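Local atomic coordinates of putative GTP pyrophosphokinase (Streptococcus mutans, PDB entry 3L9D), a protein that probably transfers pyrophosphate from ATP to GTP, the first step in making the alarmone ppGpp. Residues P145-Y157 against M169-A183. Numbering follows the deposited sequence.
Sequences PSGYRSYHVIVEY and MAEIQIRTLAMNFWA
Strands 150-157 and 169-176 run antiparallel, their axes 4.7 Å apart at closest and 155° between directions; Y151 with I174, V153 with I172 and V155 with A170 are the hydrogen-bonded pairs, each exchanging two backbone bonds. The shortest of these six joins I172 N to V153 O at 2.8 Å. On one face, I172 CD1 rests 3.7 Å from V155 CG2, and I174 CD1 meets V153 CG2; L122 of helix 117-126 touches both I174 and V153. The pair forms a beta hairpin within the mixed sheet of the RelA/SpoT synthetase fold, and illustrates how successive residues of antiparallel strands send side chains to opposite faces. The other face is mixed, apolar where I154 CG2 meets M169 SD, polar farther along. There Q173 lies alongside H152, amide stacked on imidazole with planes 21° apart and CG 3.9 Å from the ring centroid, a CH-pi contact. H152 NE2 shares a 2.7 Å hydrogen bond with Y148 OH, which also receives one from R175 NH2 at 3.3 Å; two bonds thus grip the phenol oxygen. Y148 gets there because chi1 (-175°) turns its ring opposite the main-chain nitrogen, while its CB packs 4.0 Å from W182 CZ3. At the start of helix 177-193, M179 lays its CE over one face of the R149 guanidinium.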
# COMPACT_ATOMS: atom_id res chain seq x y z
N PRO A 145 2.16 7.11 19.61
CA PRO A 145 1.08 7.66 18.77
C PRO A 145 1.54 8.80 17.87
O PRO A 145 1.12 9.94 18.08
CB PRO A 145 0.08 8.21 19.81
CG PRO A 145 0.49 7.58 21.14
CD PRO A 145 1.97 7.41 21.04
N SER A 146 2.38 8.50 16.87
CA SER A 146 3.07 9.53 16.11
C SER A 146 3.94 8.91 15.00
O SER A 146 4.21 7.70 15.01
CB SER A 146 3.92 10.38 17.07
OG SER A 146 4.61 11.43 16.41
N GLY A 147 4.38 9.74 14.06
CA GLY A 147 5.12 9.28 12.89
C GLY A 147 4.31 8.49 11.85
O GLY A 147 3.08 8.33 11.98
N TYR A 148 5.01 8.01 10.83
CA TYR A 148 4.48 7.14 9.78
C TYR A 148 3.58 6.00 10.31
O TYR A 148 3.84 5.41 11.36
CB TYR A 148 5.66 6.54 9.01
CG TYR A 148 5.29 5.69 7.81
CD1 TYR A 148 4.81 6.28 6.65
CD2 TYR A 148 5.48 4.31 7.83
CE1 TYR A 148 4.50 5.53 5.55
CE2 TYR A 148 5.17 3.54 6.72
CZ TYR A 148 4.67 4.16 5.58
OH TYR A 148 4.35 3.42 4.47
N ARG A 149 2.54 5.69 9.56
CA ARG A 149 1.62 4.65 9.97
C ARG A 149 1.13 3.96 8.71
O ARG A 149 0.51 4.58 7.85
CB ARG A 149 0.42 5.24 10.69
CG ARG A 149 0.64 5.60 12.11
CD ARG A 149 -0.33 4.83 12.99
NE ARG A 149 -1.67 5.40 13.04
CZ ARG A 149 -2.71 4.83 13.66
NH1 ARG A 149 -2.55 3.66 14.29
NH2 ARG A 149 -3.91 5.42 13.67
N SER A 150 1.41 2.67 8.59
CA SER A 150 1.03 1.94 7.40
C SER A 150 1.30 0.46 7.62
O SER A 150 1.98 0.08 8.56
CB SER A 150 1.82 2.46 6.20
OG SER A 150 1.37 1.86 5.01
N TYR A 151 0.76 -0.39 6.76
CA TYR A 151 1.06 -1.81 6.83
C TYR A 151 1.52 -2.31 5.46
O TYR A 151 0.81 -2.13 4.47
CB TYR A 151 -0.18 -2.59 7.30
CG TYR A 151 0.14 -3.95 7.85
CD1 TYR A 151 0.07 -4.20 9.20
CD2 TYR A 151 0.52 -4.99 7.00
CE1 TYR A 151 0.36 -5.44 9.72
CE2 TYR A 151 0.83 -6.25 7.51
CZ TYR A 151 0.75 -6.47 8.87
OH TYR A 151 1.06 -7.70 9.40
N HIS A 152 2.69 -2.93 5.39
CA HIS A 152 3.24 -3.34 4.11
C HIS A 152 3.19 -4.84 3.90
O HIS A 152 3.67 -5.58 4.73
CB HIS A 152 4.69 -2.89 3.97
CG HIS A 152 4.88 -1.41 4.12
ND1 HIS A 152 6.04 -0.77 3.77
CD2 HIS A 152 4.04 -0.45 4.58
CE1 HIS A 152 5.92 0.53 4.02
NE2 HIS A 152 4.72 0.74 4.51
N VAL A 153 2.63 -5.26 2.77
CA VAL A 153 2.59 -6.67 2.39
C VAL A 153 3.27 -6.87 1.05
O VAL A 153 3.01 -6.13 0.11
CB VAL A 153 1.14 -7.17 2.27
CG1 VAL A 153 1.14 -8.64 1.91
CG2 VAL A 153 0.37 -6.93 3.57
N ILE A 154 4.16 -7.85 0.96
CA ILE A 154 4.77 -8.18 -0.31
C ILE A 154 4.17 -9.49 -0.79
O ILE A 154 4.03 -10.45 -0.03
CB ILE A 154 6.30 -8.27 -0.21
CG1 ILE A 154 6.89 -6.95 0.33
CG2 ILE A 154 6.92 -8.63 -1.56
CD1 ILE A 154 6.48 -5.70 -0.45
N VAL A 155 3.77 -9.50 -2.06
CA VAL A 155 3.17 -10.67 -2.65
C VAL A 155 3.91 -11.05 -3.92
O VAL A 155 4.39 -10.18 -4.66
CB VAL A 155 1.65 -10.47 -2.93
CG1 VAL A 155 0.87 -10.33 -1.61
CG2 VAL A 155 1.38 -9.26 -3.88
N GLU A 156 4.08 -12.35 -4.13
CA GLU A 156 4.52 -12.89 -5.41
C GLU A 156 3.27 -13.10 -6.24
O GLU A 156 2.32 -13.76 -5.79
CB GLU A 156 5.20 -14.23 -5.25
CG GLU A 156 6.55 -14.20 -4.62
CD GLU A 156 7.14 -15.58 -4.49
OE1 GLU A 156 6.51 -16.56 -4.96
OE2 GLU A 156 8.24 -15.69 -3.92
N TYR A 157 3.28 -12.55 -7.44
CA TYR A 157 2.12 -12.58 -8.31
C TYR A 157 2.52 -13.12 -9.67
O TYR A 157 3.40 -12.56 -10.32
CB TYR A 157 1.51 -11.19 -8.46
CG TYR A 157 0.24 -11.21 -9.23
CD1 TYR A 157 -0.95 -11.64 -8.65
CD2 TYR A 157 0.21 -10.83 -10.57
CE1 TYR A 157 -2.14 -11.68 -9.37
CE2 TYR A 157 -0.98 -10.88 -11.31
CZ TYR A 157 -2.14 -11.29 -10.69
OH TYR A 157 -3.31 -11.34 -11.40
N MET A 169 7.07 -9.33 -7.95
CA MET A 169 6.70 -8.97 -6.58
C MET A 169 6.02 -7.61 -6.54
O MET A 169 6.47 -6.67 -7.20
CB MET A 169 7.92 -8.99 -5.66
CG MET A 169 8.23 -10.36 -5.06
SD MET A 169 9.60 -10.27 -3.88
CE MET A 169 11.00 -10.25 -4.99
N ALA A 170 4.94 -7.53 -5.79
CA ALA A 170 4.22 -6.28 -5.65
C ALA A 170 4.19 -5.86 -4.18
O ALA A 170 4.05 -6.70 -3.28
CB ALA A 170 2.82 -6.41 -6.20
N GLU A 171 4.33 -4.57 -3.92
CA GLU A 171 4.14 -4.09 -2.56
C GLU A 171 2.75 -3.49 -2.35
O GLU A 171 2.40 -2.48 -2.96
CB GLU A 171 5.20 -3.08 -2.18
CG GLU A 171 4.82 -2.35 -0.92
CD GLU A 171 5.98 -1.60 -0.33
OE1 GLU A 171 6.08 -0.38 -0.61
OE2 GLU A 171 6.78 -2.23 0.41
N ILE A 172 1.96 -4.12 -1.50
CA ILE A 172 0.65 -3.63 -1.13
C ILE A 172 0.73 -2.87 0.19
O ILE A 172 1.08 -3.43 1.23
CB ILE A 172 -0.32 -4.80 -0.95
CG1 ILE A 172 -0.37 -5.62 -2.23
CG2 ILE A 172 -1.71 -4.30 -0.60
CD1 ILE A 172 -0.85 -7.03 -2.01
N GLN A 173 0.41 -1.58 0.18
CA GLN A 173 0.30 -0.85 1.44
C GLN A 173 -1.14 -0.64 1.81
O GLN A 173 -1.95 -0.26 0.95
CB GLN A 173 1.05 0.48 1.38
CG GLN A 173 2.55 0.28 1.31
CD GLN A 173 3.29 1.58 1.34
OE1 GLN A 173 2.93 2.50 2.07
NE2 GLN A 173 4.34 1.68 0.53
N ILE A 174 -1.46 -0.88 3.08
CA ILE A 174 -2.82 -0.73 3.58
C ILE A 174 -2.87 0.48 4.53
O ILE A 174 -2.06 0.60 5.45
CB ILE A 174 -3.26 -2.04 4.26
CG1 ILE A 174 -2.92 -3.23 3.34
CG2 ILE A 174 -4.74 -2.01 4.61
CD1 ILE A 174 -3.01 -4.59 3.99
N ARG A 175 -3.81 1.39 4.31
CA ARG A 175 -3.77 2.68 5.00
C ARG A 175 -5.16 3.24 5.27
O ARG A 175 -6.07 3.06 4.47
CB ARG A 175 -3.04 3.71 4.12
CG ARG A 175 -1.57 3.45 3.95
CD ARG A 175 -0.96 4.49 3.04
NE ARG A 175 0.49 4.37 2.94
CZ ARG A 175 1.26 5.18 2.23
NH1 ARG A 175 0.73 6.19 1.55
NH2 ARG A 175 2.58 5.01 2.20
N THR A 176 -5.31 3.97 6.37
CA THR A 176 -6.50 4.83 6.50
C THR A 176 -6.38 6.05 5.59
O THR A 176 -5.31 6.37 5.08
CB THR A 176 -6.76 5.29 7.96
OG1 THR A 176 -5.59 5.94 8.50
CG2 THR A 176 -7.14 4.12 8.83
N LEU A 177 -7.49 6.74 5.39
CA LEU A 177 -7.47 7.95 4.61
C LEU A 177 -6.45 8.94 5.22
O LEU A 177 -5.60 9.51 4.51
CB LEU A 177 -8.88 8.53 4.55
CG LEU A 177 -9.95 7.75 3.75
CD1 LEU A 177 -9.46 6.37 3.20
CD2 LEU A 177 -11.29 7.58 4.53
N ALA A 178 -6.50 9.11 6.55
CA ALA A 178 -5.57 10.00 7.25
C ALA A 178 -4.12 9.55 7.14
O ALA A 178 -3.22 10.38 6.94
CB ALA A 178 -5.97 10.17 8.72
N MET A 179 -3.89 8.24 7.28
CA MET A 179 -2.54 7.69 7.13
C MET A 179 -1.97 8.04 5.77
O MET A 179 -0.81 8.43 5.65
CB MET A 179 -2.55 6.17 7.27
CG MET A 179 -2.35 5.67 8.69
SD MET A 179 -2.66 3.90 8.77
CE MET A 179 -3.86 3.86 10.09
N ASN A 180 -2.80 7.87 4.75
CA ASN A 180 -2.38 8.14 3.39
C ASN A 180 -2.14 9.63 3.14
O ASN A 180 -1.17 9.99 2.49
CB ASN A 180 -3.39 7.61 2.40
CG ASN A 180 -2.90 7.77 0.98
OD1 ASN A 180 -1.80 7.32 0.64
ND2 ASN A 180 -3.71 8.44 0.15
N PHE A 181 -3.02 10.48 3.68
CA PHE A 181 -2.83 11.94 3.65
C PHE A 181 -1.45 12.37 4.15
O PHE A 181 -0.71 13.04 3.44
CB PHE A 181 -3.94 12.63 4.45
CG PHE A 181 -3.84 14.13 4.47
CD1 PHE A 181 -4.08 14.87 3.33
CD2 PHE A 181 -3.54 14.79 5.65
CE1 PHE A 181 -3.99 16.25 3.36
CE2 PHE A 181 -3.45 16.16 5.68
CZ PHE A 181 -3.68 16.89 4.53
N TRP A 182 -1.09 11.97 5.37
CA TRP A 182 0.24 12.25 5.92
C TRP A 182 1.40 11.61 5.13
O TRP A 182 2.34 12.31 4.74
CB TRP A 182 0.30 11.79 7.38
CG TRP A 182 1.51 12.30 8.14
CD1 TRP A 182 1.57 13.41 8.92
CD2 TRP A 182 2.82 11.70 8.19
NE1 TRP A 182 2.83 13.54 9.46
CE2 TRP A 182 3.62 12.51 9.02
CE3 TRP A 182 3.39 10.56 7.61
CZ2 TRP A 182 4.95 12.22 9.30
CZ3 TRP A 182 4.73 10.28 7.89
CH2 TRP A 182 5.49 11.11 8.72
N ALA A 183 1.34 10.30 4.91
CA ALA A 183 2.43 9.58 4.25
C ALA A 183 2.72 10.14 2.88
O ALA A 183 3.85 10.17 2.42
CB ALA A 183 2.12 8.10 4.16